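Local coordinates for flagellar hook protein FlgE (Caulobacter crescentus CB15, PDB 5AY6), which probably forms, as the subunit of the flagellar hook, the universal joint through which motor torque reaches the filament, this fragment holding the subunit's third and D2 domains, at residues Lys3-Gln17 with Pro165-Lys177. Residues are numbered along the deposited sequence; the frame is centred on the assembly and turned at random.
Sequences KTTRVGVNANLRSEQ and PDFEVQIPLSDSK
T4 clamps S174 by two hydrogen bonds: its backbone N gives to S174 O at 3.0 Å, in the carbonyl plane and on a lone pair, while S174 N gives almost straight (171°) to T4 OG1 at 2.9 Å. With chi1 at -54°, the T4 hydroxyl sits beside its own backbone N, lined up for S174, and CG2 is left to lie 3.6 Å from L173 CD2. A valine in place of T4 would probably leave S174 N without its acceptor and weaken this closure. Beyond this clamp the strand axes come no closer than 9.0 Å, and it is mainly side chains that bridge the gap. I171 CG2 rests against both methyls of V7, nearest CG1 at 3.7 Å; V9 and V169 meet tip to tip through their CG1 atoms. Tightest in this apolar row is L13 CD2, 3.5 Å from F167 CD2, with V299 of strand 298-304 also touching F167. The far end is wetter and looser: the Q17 amide stacks on the D166 carboxylate, planes 10° apart but NE2 no nearer than 3.9 Å to OD1, and two waters lie between Q17 OE1 and D166 O, one of them only weakly bonded to the latter; D166 OD2 is held by K189 N. Strands 6-12 and 167-174 belong to different sheets and run nearly antiparallel, their apolar faces opposed, as in a beta sandwich, here within the part of the hook protein that includes the FlaE D2 domain.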
# COMPACT_ATOMS: atom_id res chain seq x y z
N LYS A 3 23.17 -13.77 17.80
CA LYS A 3 22.72 -12.63 17.01
C LYS A 3 22.16 -13.12 15.67
O LYS A 3 22.85 -13.80 14.91
CB LYS A 3 23.86 -11.64 16.79
CG LYS A 3 23.48 -10.34 16.11
CD LYS A 3 24.72 -9.48 15.90
CE LYS A 3 24.44 -8.26 15.06
NZ LYS A 3 25.71 -7.70 14.52
N THR A 4 20.92 -12.77 15.40
CA THR A 4 20.22 -13.27 14.22
C THR A 4 20.73 -12.64 12.93
O THR A 4 20.81 -11.41 12.81
CB THR A 4 18.71 -13.03 14.32
OG1 THR A 4 18.22 -13.59 15.55
CG2 THR A 4 17.98 -13.66 13.14
N THR A 5 21.06 -13.48 11.95
CA THR A 5 21.59 -13.00 10.68
C THR A 5 20.75 -13.46 9.49
O THR A 5 20.89 -12.93 8.39
CB THR A 5 23.04 -13.47 10.49
OG1 THR A 5 23.09 -14.90 10.56
CG2 THR A 5 23.94 -12.88 11.57
N ARG A 6 19.91 -14.46 9.70
CA ARG A 6 19.08 -14.96 8.60
C ARG A 6 17.78 -15.56 9.11
O ARG A 6 17.78 -16.37 10.03
CB ARG A 6 19.85 -16.01 7.79
CG ARG A 6 19.05 -16.55 6.61
CD ARG A 6 19.90 -17.46 5.72
NE ARG A 6 19.12 -18.00 4.61
CZ ARG A 6 19.65 -18.53 3.51
NH1 ARG A 6 20.96 -18.59 3.36
NH2 ARG A 6 18.86 -19.00 2.56
N VAL A 7 16.68 -15.15 8.50
CA VAL A 7 15.37 -15.70 8.84
C VAL A 7 14.67 -16.22 7.60
O VAL A 7 14.77 -15.64 6.52
CB VAL A 7 14.47 -14.67 9.55
CG1 VAL A 7 15.16 -14.11 10.79
CG2 VAL A 7 14.09 -13.54 8.62
N GLY A 8 13.97 -17.34 7.75
CA GLY A 8 13.18 -17.89 6.67
C GLY A 8 11.72 -17.83 7.07
O GLY A 8 11.33 -18.32 8.13
N VAL A 9 10.90 -17.20 6.23
CA VAL A 9 9.48 -17.11 6.52
C VAL A 9 8.73 -18.20 5.80
O VAL A 9 8.80 -18.31 4.57
CB VAL A 9 8.89 -15.75 6.13
CG1 VAL A 9 7.38 -15.79 6.23
CG2 VAL A 9 9.46 -14.64 7.01
N ASN A 10 8.02 -19.02 6.56
CA ASN A 10 7.17 -20.05 5.99
C ASN A 10 5.72 -19.78 6.36
O ASN A 10 5.30 -20.06 7.48
CB ASN A 10 7.60 -21.43 6.48
CG ASN A 10 9.09 -21.67 6.30
OD1 ASN A 10 9.65 -21.41 5.23
ND2 ASN A 10 9.74 -22.15 7.35
N ALA A 11 4.97 -19.23 5.42
CA ALA A 11 3.60 -18.83 5.70
C ALA A 11 2.77 -18.72 4.43
O ALA A 11 3.30 -18.53 3.34
CB ALA A 11 3.59 -17.50 6.44
N ASN A 12 1.46 -18.84 4.59
CA ASN A 12 0.56 -18.65 3.46
C ASN A 12 -0.36 -17.46 3.68
O ASN A 12 -0.86 -17.25 4.78
CB ASN A 12 -0.28 -19.90 3.20
CG ASN A 12 -1.18 -19.75 1.99
OD1 ASN A 12 -0.71 -19.69 0.86
ND2 ASN A 12 -2.49 -19.67 2.23
N LEU A 13 -0.57 -16.69 2.62
CA LEU A 13 -1.56 -15.62 2.63
C LEU A 13 -2.75 -16.07 1.80
O LEU A 13 -2.58 -16.43 0.63
CB LEU A 13 -0.97 -14.33 2.06
CG LEU A 13 0.33 -13.83 2.69
CD1 LEU A 13 0.95 -12.74 1.82
CD2 LEU A 13 0.06 -13.30 4.09
N ARG A 14 -3.95 -16.05 2.37
CA ARG A 14 -5.12 -16.52 1.64
C ARG A 14 -5.37 -15.68 0.40
O ARG A 14 -5.59 -14.48 0.50
CB ARG A 14 -6.37 -16.53 2.51
CG ARG A 14 -7.57 -17.10 1.76
CD ARG A 14 -8.75 -17.40 2.65
NE ARG A 14 -9.84 -17.97 1.86
CZ ARG A 14 -11.08 -18.16 2.30
NH1 ARG A 14 -11.40 -17.83 3.55
NH2 ARG A 14 -12.01 -18.68 1.50
N SER A 15 -5.35 -16.31 -0.77
CA SER A 15 -5.46 -15.57 -2.03
C SER A 15 -6.82 -14.87 -2.18
O SER A 15 -6.91 -13.84 -2.84
CB SER A 15 -5.22 -16.50 -3.22
OG SER A 15 -6.28 -17.43 -3.35
N GLU A 16 -7.86 -15.44 -1.55
CA GLU A 16 -9.21 -14.89 -1.64
C GLU A 16 -9.51 -13.85 -0.56
O GLU A 16 -10.64 -13.37 -0.47
CB GLU A 16 -10.27 -15.99 -1.56
CG GLU A 16 -10.31 -16.95 -2.72
CD GLU A 16 -11.45 -17.97 -2.58
OE1 GLU A 16 -12.07 -18.06 -1.49
OE2 GLU A 16 -11.67 -18.74 -3.55
N GLN A 17 -8.52 -13.54 0.28
CA GLN A 17 -8.67 -12.49 1.28
C GLN A 17 -9.23 -11.24 0.62
O GLN A 17 -8.63 -10.68 -0.29
CB GLN A 17 -7.33 -12.17 1.96
CG GLN A 17 -7.33 -10.87 2.75
CD GLN A 17 -8.09 -10.98 4.06
OE1 GLN A 17 -7.75 -11.81 4.91
NE2 GLN A 17 -9.11 -10.15 4.23
N PRO A 165 -3.59 -4.40 9.81
CA PRO A 165 -3.17 -5.34 8.77
C PRO A 165 -4.17 -6.49 8.56
O PRO A 165 -4.94 -6.79 9.48
CB PRO A 165 -1.84 -5.89 9.30
CG PRO A 165 -1.40 -4.92 10.34
CD PRO A 165 -2.66 -4.39 10.95
N ASP A 166 -4.16 -7.09 7.38
CA ASP A 166 -4.92 -8.32 7.12
C ASP A 166 -4.19 -9.53 7.69
O ASP A 166 -4.82 -10.52 8.07
CB ASP A 166 -5.14 -8.53 5.62
CG ASP A 166 -6.15 -7.59 5.05
OD1 ASP A 166 -7.09 -7.20 5.78
OD2 ASP A 166 -6.02 -7.23 3.86
N PHE A 167 -2.87 -9.45 7.73
CA PHE A 167 -2.08 -10.54 8.28
C PHE A 167 -0.69 -10.06 8.67
O PHE A 167 -0.15 -9.14 8.08
CB PHE A 167 -1.98 -11.69 7.28
CG PHE A 167 -1.54 -12.99 7.91
CD1 PHE A 167 -2.31 -13.58 8.91
CD2 PHE A 167 -0.38 -13.62 7.50
CE1 PHE A 167 -1.91 -14.78 9.49
CE2 PHE A 167 0.02 -14.82 8.07
CZ PHE A 167 -0.75 -15.40 9.07
N GLU A 168 -0.13 -10.71 9.68
CA GLU A 168 1.20 -10.37 10.16
C GLU A 168 2.04 -11.62 10.42
O GLU A 168 1.52 -12.66 10.85
CB GLU A 168 1.12 -9.53 11.44
CG GLU A 168 0.47 -8.18 11.27
CD GLU A 168 0.66 -7.29 12.49
OE1 GLU A 168 0.44 -7.78 13.62
OE2 GLU A 168 1.03 -6.11 12.32
N VAL A 169 3.33 -11.49 10.16
CA VAL A 169 4.30 -12.51 10.54
C VAL A 169 5.31 -11.89 11.49
O VAL A 169 6.02 -10.96 11.13
CB VAL A 169 5.04 -13.08 9.32
CG1 VAL A 169 6.07 -14.11 9.75
CG2 VAL A 169 4.04 -13.69 8.34
N GLN A 170 5.36 -12.38 12.73
CA GLN A 170 6.32 -11.86 13.68
C GLN A 170 7.67 -12.54 13.53
O GLN A 170 7.75 -13.77 13.41
CB GLN A 170 5.82 -12.00 15.12
CG GLN A 170 4.63 -11.12 15.45
CD GLN A 170 4.48 -10.86 16.94
OE1 GLN A 170 5.01 -11.60 17.77
NE2 GLN A 170 3.78 -9.78 17.29
N ILE A 171 8.73 -11.74 13.52
CA ILE A 171 10.08 -12.24 13.34
C ILE A 171 10.97 -11.81 14.50
O ILE A 171 11.48 -10.69 14.53
CB ILE A 171 10.69 -11.73 12.02
CG1 ILE A 171 9.75 -12.03 10.85
CG2 ILE A 171 12.04 -12.38 11.79
CD1 ILE A 171 10.19 -11.39 9.55
N PRO A 172 11.15 -12.71 15.48
CA PRO A 172 12.00 -12.42 16.64
C PRO A 172 13.49 -12.43 16.29
O PRO A 172 14.00 -13.41 15.75
CB PRO A 172 11.66 -13.56 17.61
CG PRO A 172 11.20 -14.67 16.73
CD PRO A 172 10.48 -14.01 15.59
N LEU A 173 14.17 -11.33 16.59
CA LEU A 173 15.61 -11.24 16.39
C LEU A 173 16.33 -11.24 17.73
O LEU A 173 15.88 -10.61 18.69
CB LEU A 173 15.98 -9.97 15.61
CG LEU A 173 15.37 -9.72 14.23
CD1 LEU A 173 15.89 -8.40 13.67
CD2 LEU A 173 15.68 -10.86 13.29
N SER A 174 17.46 -11.95 17.80
CA SER A 174 18.37 -11.80 18.93
C SER A 174 19.40 -10.74 18.57
O SER A 174 20.05 -10.83 17.53
CB SER A 174 19.05 -13.12 19.27
OG SER A 174 18.10 -14.09 19.67
N ASP A 175 19.55 -9.73 19.41
CA ASP A 175 20.47 -8.64 19.09
C ASP A 175 21.87 -8.97 19.59
O ASP A 175 22.13 -10.08 20.04
CB ASP A 175 19.98 -7.31 19.69
CG ASP A 175 19.72 -7.38 21.18
OD1 ASP A 175 20.49 -8.05 21.90
OD2 ASP A 175 18.74 -6.75 21.64
N SER A 176 22.76 -7.99 19.51
CA SER A 176 24.16 -8.21 19.89
C SER A 176 24.35 -8.40 21.39
O SER A 176 25.44 -8.73 21.84
CB SER A 176 25.01 -7.04 19.41
OG SER A 176 24.55 -5.81 19.96
N LYS A 177 23.29 -8.19 22.17
CA LYS A 177 23.35 -8.40 23.61
C LYS A 177 22.57 -9.65 24.02
O LYS A 177 22.57 -10.04 25.19
CB LYS A 177 22.81 -7.19 24.37
CG LYS A 177 23.71 -5.98 24.33
CD LYS A 177 23.10 -4.82 25.11
CE LYS A 177 24.07 -3.66 25.22
NZ LYS A 177 23.48 -2.49 25.91
O HOH W 1 23.37 -12.54 20.39
O HOH W 2 -5.51 -12.94 5.74
O HOH W 3 -7.35 -10.86 7.87